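Local coordinates for uncharacterized protein (Burkholderia cenocepacia, PDB 6ANS) that is of unknown function but belongs to the DUF1214 family, forms a two-chain assembly and binds a sodium ion, at residues L308-D322 against W352-C364. Residues are numbered along the deposited sequence; the frame is centred on the assembly and turned at random.
Sequences LNNYWMESLDYRHFD and WLDTAGHRTGTIC
Thr362 packs against Asn309 and Asn310 at the tight end of this contact. Asn309 N donates to Thr362 O at 2.7 Å. The return bond from Thr362 N to Asn309 O is bent and comes from above the carbonyl plane. The hydroxyl of Thr362 lies between its own backbone N and carbonyl carbon (chi1 55°), and from there OG1 donates to Asn310 O at 2.9 Å. Met313 N reaches the same oxygen from the opposite face, so two bonds grip it and tie the type I turn 310-313 to the strand. Gly361 CA makes a CA-H...O contact with Asn309 O at 3.3 Å. A water bridges Tyr311 N and Thr360 O.

Further along, Leu316 lays CD2 over one face of the His358 ring, 3.7 Å from its centroid. His358 ND1 donates to Ala356 O, while His358 NE2 and Asn310 ND2 both hydrogen-bond to Glu65 OE1. Leu308 CD2 rests on Asp354 O at 3.4 Å.

The side at Phe321 and Asp322 is looser and more open to solvent. Ala356 CB sits over the centre of the Phe321 ring, 3.9 Å from the centroid, and Pro219 of the second subunit also packs on Phe321. Asp354 N donates almost straight (165°) to Asp322 O, and a water joins Asp322 N to Asp354 OD2. Asp354 OD1 accepts from Ala356 N in an Asx turn, which leads into the type I' turn 355-358. Leu308 and Ile363 form an antiparallel non-hydrogen-bonded pair, CD1 against CD1. Both segments lie in the DUF1214 match; strands 303-309 and 360-368 are the central two of an antiparallel four-stranded sheet.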
# COMPACT_ATOMS: atom_id res chain seq x y z
N LEU A 308 -2.05 23.12 2.07
CA LEU A 308 -2.53 23.45 0.74
C LEU A 308 -2.84 22.15 0.00
O LEU A 308 -2.07 21.19 0.07
CB LEU A 308 -1.48 24.28 -0.01
CG LEU A 308 -2.07 25.16 -1.13
CD1 LEU A 308 -2.97 26.24 -0.51
CD2 LEU A 308 -0.97 25.79 -1.98
N ASN A 309 -4.01 22.10 -0.66
CA ASN A 309 -4.52 20.91 -1.34
C ASN A 309 -4.84 21.22 -2.79
O ASN A 309 -5.00 22.38 -3.18
CB ASN A 309 -5.82 20.37 -0.70
CG ASN A 309 -5.75 20.27 0.82
OD1 ASN A 309 -4.71 19.96 1.39
ND2 ASN A 309 -6.90 20.48 1.47
N ASN A 310 -5.00 20.16 -3.59
CA ASN A 310 -5.60 20.34 -4.91
C ASN A 310 -7.12 20.39 -4.78
O ASN A 310 -7.68 20.35 -3.68
CB ASN A 310 -5.13 19.27 -5.89
CG ASN A 310 -5.59 17.87 -5.52
OD1 ASN A 310 -6.44 17.65 -4.64
ND2 ASN A 310 -5.02 16.89 -6.21
N TYR A 311 -7.81 20.48 -5.93
CA TYR A 311 -9.26 20.61 -5.89
C TYR A 311 -9.92 19.38 -5.28
O TYR A 311 -11.00 19.49 -4.69
CB TYR A 311 -9.83 20.85 -7.28
CG TYR A 311 -11.32 21.12 -7.24
CD1 TYR A 311 -11.81 22.38 -6.93
CD2 TYR A 311 -12.24 20.10 -7.48
CE1 TYR A 311 -13.16 22.64 -6.88
CE2 TYR A 311 -13.61 20.35 -7.45
CZ TYR A 311 -14.06 21.62 -7.14
OH TYR A 311 -15.40 21.89 -7.09
N TRP A 312 -9.30 18.21 -5.43
CA TRP A 312 -9.81 16.94 -4.90
C TRP A 312 -9.57 16.77 -3.41
O TRP A 312 -9.86 15.70 -2.86
CB TRP A 312 -9.16 15.80 -5.71
CG TRP A 312 -9.29 16.14 -7.18
CD1 TRP A 312 -8.28 16.44 -8.06
CD2 TRP A 312 -10.51 16.31 -7.91
NE1 TRP A 312 -8.80 16.76 -9.29
CE2 TRP A 312 -10.17 16.68 -9.23
CE3 TRP A 312 -11.86 16.16 -7.58
CZ2 TRP A 312 -11.13 16.91 -10.21
CZ3 TRP A 312 -12.82 16.39 -8.56
CH2 TRP A 312 -12.45 16.76 -9.86
N MSE A 313 -9.04 17.80 -2.74
CA MSE A 313 -8.81 17.81 -1.30
C MSE A 313 -7.78 16.76 -0.90
O MSE A 313 -7.78 16.22 0.21
CB MSE A 313 -10.14 17.66 -0.54
CG MSE A 313 -11.10 18.79 -0.94
SE MSE A 313 -12.72 18.97 0.20
CE MSE A 313 -11.79 19.42 1.89
N GLU A 314 -6.87 16.48 -1.83
CA GLU A 314 -5.63 15.82 -1.48
C GLU A 314 -4.63 16.91 -1.14
O GLU A 314 -4.48 17.86 -1.91
CB GLU A 314 -5.07 15.01 -2.64
CG GLU A 314 -5.94 13.95 -3.25
CD GLU A 314 -5.21 13.32 -4.42
OE1 GLU A 314 -5.00 14.03 -5.43
OE2 GLU A 314 -4.79 12.16 -4.31
N SER A 315 -3.92 16.75 -0.02
CA SER A 315 -2.77 17.62 0.20
C SER A 315 -1.85 17.56 -1.00
O SER A 315 -1.74 16.53 -1.67
CB SER A 315 -2.02 17.22 1.47
OG SER A 315 -1.54 15.89 1.40
N LEU A 316 -1.18 18.68 -1.29
CA LEU A 316 -0.13 18.67 -2.30
C LEU A 316 1.02 17.79 -1.84
O LEU A 316 0.98 17.25 -0.73
CB LEU A 316 0.31 20.10 -2.61
CG LEU A 316 -0.81 21.00 -3.19
CD1 LEU A 316 -0.26 22.38 -3.56
CD2 LEU A 316 -1.48 20.34 -4.39
N ASP A 317 2.04 17.59 -2.67
CA ASP A 317 2.99 16.51 -2.38
C ASP A 317 4.05 17.00 -1.41
O ASP A 317 5.12 17.49 -1.80
CB ASP A 317 3.61 15.97 -3.66
CG ASP A 317 4.52 14.76 -3.40
OD1 ASP A 317 4.66 14.35 -2.23
OD2 ASP A 317 5.09 14.21 -4.37
N TYR A 318 3.79 16.81 -0.11
CA TYR A 318 4.70 17.32 0.91
C TYR A 318 6.03 16.58 0.97
O TYR A 318 6.90 16.99 1.75
CB TYR A 318 4.03 17.30 2.28
CG TYR A 318 3.38 15.98 2.64
CD1 TYR A 318 4.10 14.96 3.25
CD2 TYR A 318 2.03 15.75 2.34
CE1 TYR A 318 3.50 13.75 3.58
CE2 TYR A 318 1.42 14.54 2.65
CZ TYR A 318 2.15 13.55 3.28
OH TYR A 318 1.54 12.36 3.60
N ARG A 319 6.21 15.49 0.21
CA ARG A 319 7.55 14.91 0.09
C ARG A 319 8.48 15.86 -0.65
O ARG A 319 9.69 15.84 -0.44
CB ARG A 319 7.51 13.57 -0.66
CG ARG A 319 6.77 12.45 0.05
CD ARG A 319 6.53 11.26 -0.90
NE ARG A 319 5.88 11.65 -2.15
CZ ARG A 319 5.64 10.81 -3.17
NH1 ARG A 319 6.00 9.53 -3.09
NH2 ARG A 319 5.07 11.26 -4.29
N HIS A 320 7.93 16.70 -1.53
CA HIS A 320 8.77 17.52 -2.39
C HIS A 320 8.45 19.00 -2.38
O HIS A 320 9.22 19.77 -2.98
CB HIS A 320 8.69 17.03 -3.84
CG HIS A 320 9.15 15.62 -4.01
ND1 HIS A 320 8.27 14.56 -4.15
CD2 HIS A 320 10.39 15.09 -4.03
CE1 HIS A 320 8.96 13.44 -4.27
NE2 HIS A 320 10.25 13.74 -4.20
N PHE A 321 7.35 19.43 -1.79
CA PHE A 321 6.97 20.83 -1.76
C PHE A 321 6.60 21.20 -0.34
O PHE A 321 6.10 20.36 0.42
CB PHE A 321 5.79 21.13 -2.72
CG PHE A 321 6.04 20.74 -4.15
CD1 PHE A 321 6.78 21.56 -4.99
CD2 PHE A 321 5.49 19.58 -4.67
CE1 PHE A 321 7.00 21.20 -6.32
CE2 PHE A 321 5.70 19.21 -6.00
CZ PHE A 321 6.46 20.03 -6.83
N ASP A 322 6.85 22.45 0.03
CA ASP A 322 6.48 22.99 1.34
C ASP A 322 5.03 23.44 1.26
O ASP A 322 4.73 24.57 0.87
CB ASP A 322 7.40 24.14 1.73
CG ASP A 322 8.86 23.73 1.77
OD1 ASP A 322 9.15 22.62 2.26
OD2 ASP A 322 9.72 24.50 1.28
N TRP A 352 5.35 29.91 4.37
CA TRP A 352 5.05 29.78 2.95
C TRP A 352 4.34 28.47 2.65
O TRP A 352 4.73 27.41 3.13
CB TRP A 352 6.35 29.88 2.15
CG TRP A 352 6.21 29.70 0.68
CD1 TRP A 352 5.28 30.27 -0.13
CD2 TRP A 352 7.03 28.87 -0.15
NE1 TRP A 352 5.48 29.86 -1.43
CE2 TRP A 352 6.55 29.00 -1.47
CE3 TRP A 352 8.14 28.05 0.09
CZ2 TRP A 352 7.13 28.33 -2.54
CZ3 TRP A 352 8.71 27.38 -0.98
CH2 TRP A 352 8.20 27.53 -2.28
N LEU A 353 3.29 28.55 1.82
CA LEU A 353 2.68 27.38 1.20
C LEU A 353 2.89 27.47 -0.31
O LEU A 353 2.44 28.43 -0.95
CB LEU A 353 1.18 27.30 1.54
CG LEU A 353 0.84 27.23 3.02
CD1 LEU A 353 -0.66 27.16 3.24
CD2 LEU A 353 1.55 26.05 3.73
N ASP A 354 3.58 26.48 -0.88
CA ASP A 354 3.96 26.46 -2.29
C ASP A 354 2.77 25.99 -3.14
O ASP A 354 2.23 24.90 -2.90
CB ASP A 354 5.15 25.52 -2.48
CG ASP A 354 5.70 25.51 -3.91
OD1 ASP A 354 5.04 26.03 -4.83
OD2 ASP A 354 6.80 24.95 -4.10
N THR A 355 2.37 26.80 -4.13
CA THR A 355 1.24 26.39 -4.97
C THR A 355 1.59 25.24 -5.91
O THR A 355 0.68 24.60 -6.44
CB THR A 355 0.69 27.57 -5.79
OG1 THR A 355 1.74 28.19 -6.54
CG2 THR A 355 0.01 28.60 -4.86
N ALA A 356 2.88 24.96 -6.11
CA ALA A 356 3.32 23.70 -6.73
C ALA A 356 2.65 23.46 -8.08
O ALA A 356 2.16 22.37 -8.38
CB ALA A 356 3.06 22.53 -5.77
N GLY A 357 2.61 24.51 -8.90
CA GLY A 357 2.09 24.41 -10.24
C GLY A 357 0.58 24.49 -10.37
O GLY A 357 0.08 24.45 -11.50
N HIS A 358 -0.15 24.61 -9.27
CA HIS A 358 -1.61 24.61 -9.31
C HIS A 358 -2.15 26.04 -9.41
O HIS A 358 -1.70 26.92 -8.67
CB HIS A 358 -2.20 23.95 -8.07
CG HIS A 358 -1.96 22.48 -8.01
ND1 HIS A 358 -0.70 21.94 -7.86
CD2 HIS A 358 -2.82 21.43 -8.10
CE1 HIS A 358 -0.79 20.62 -7.86
NE2 HIS A 358 -2.06 20.29 -8.00
N ARG A 359 -3.10 26.25 -10.32
CA ARG A 359 -3.79 27.53 -10.37
C ARG A 359 -4.90 27.61 -9.34
O ARG A 359 -5.25 28.71 -8.90
CB ARG A 359 -4.34 27.80 -11.77
N THR A 360 -5.42 26.46 -8.89
CA THR A 360 -6.54 26.44 -7.96
C THR A 360 -6.45 25.20 -7.08
O THR A 360 -5.82 24.21 -7.44
CB THR A 360 -7.88 26.48 -8.71
OG1 THR A 360 -8.94 26.49 -7.75
CG2 THR A 360 -8.05 25.24 -9.58
N GLY A 361 -7.10 25.26 -5.93
CA GLY A 361 -7.13 24.11 -5.05
C GLY A 361 -8.00 24.38 -3.84
O GLY A 361 -8.82 25.30 -3.85
N THR A 362 -7.82 23.56 -2.81
CA THR A 362 -8.47 23.78 -1.53
C THR A 362 -7.42 23.95 -0.45
O THR A 362 -6.22 23.71 -0.66
CB THR A 362 -9.43 22.64 -1.17
OG1 THR A 362 -8.73 21.39 -1.21
CG2 THR A 362 -10.63 22.59 -2.13
N ILE A 363 -7.87 24.38 0.72
CA ILE A 363 -6.99 24.74 1.82
C ILE A 363 -7.72 24.43 3.12
O ILE A 363 -8.94 24.60 3.21
CB ILE A 363 -6.56 26.23 1.72
CG1 ILE A 363 -5.61 26.62 2.84
CG2 ILE A 363 -7.78 27.15 1.75
CD1 ILE A 363 -4.99 27.98 2.60
N CYS A 364 -6.97 23.95 4.12
CA CYS A 364 -7.52 23.57 5.42
C CYS A 364 -6.64 24.09 6.55
O CYS A 364 -5.42 23.89 6.55
CB CYS A 364 -7.64 22.04 5.53
SG CYS A 364 -8.18 21.42 7.17
O HOH W 1 -6.39 21.50 -8.08
O HOH W 2 8.30 23.81 -2.08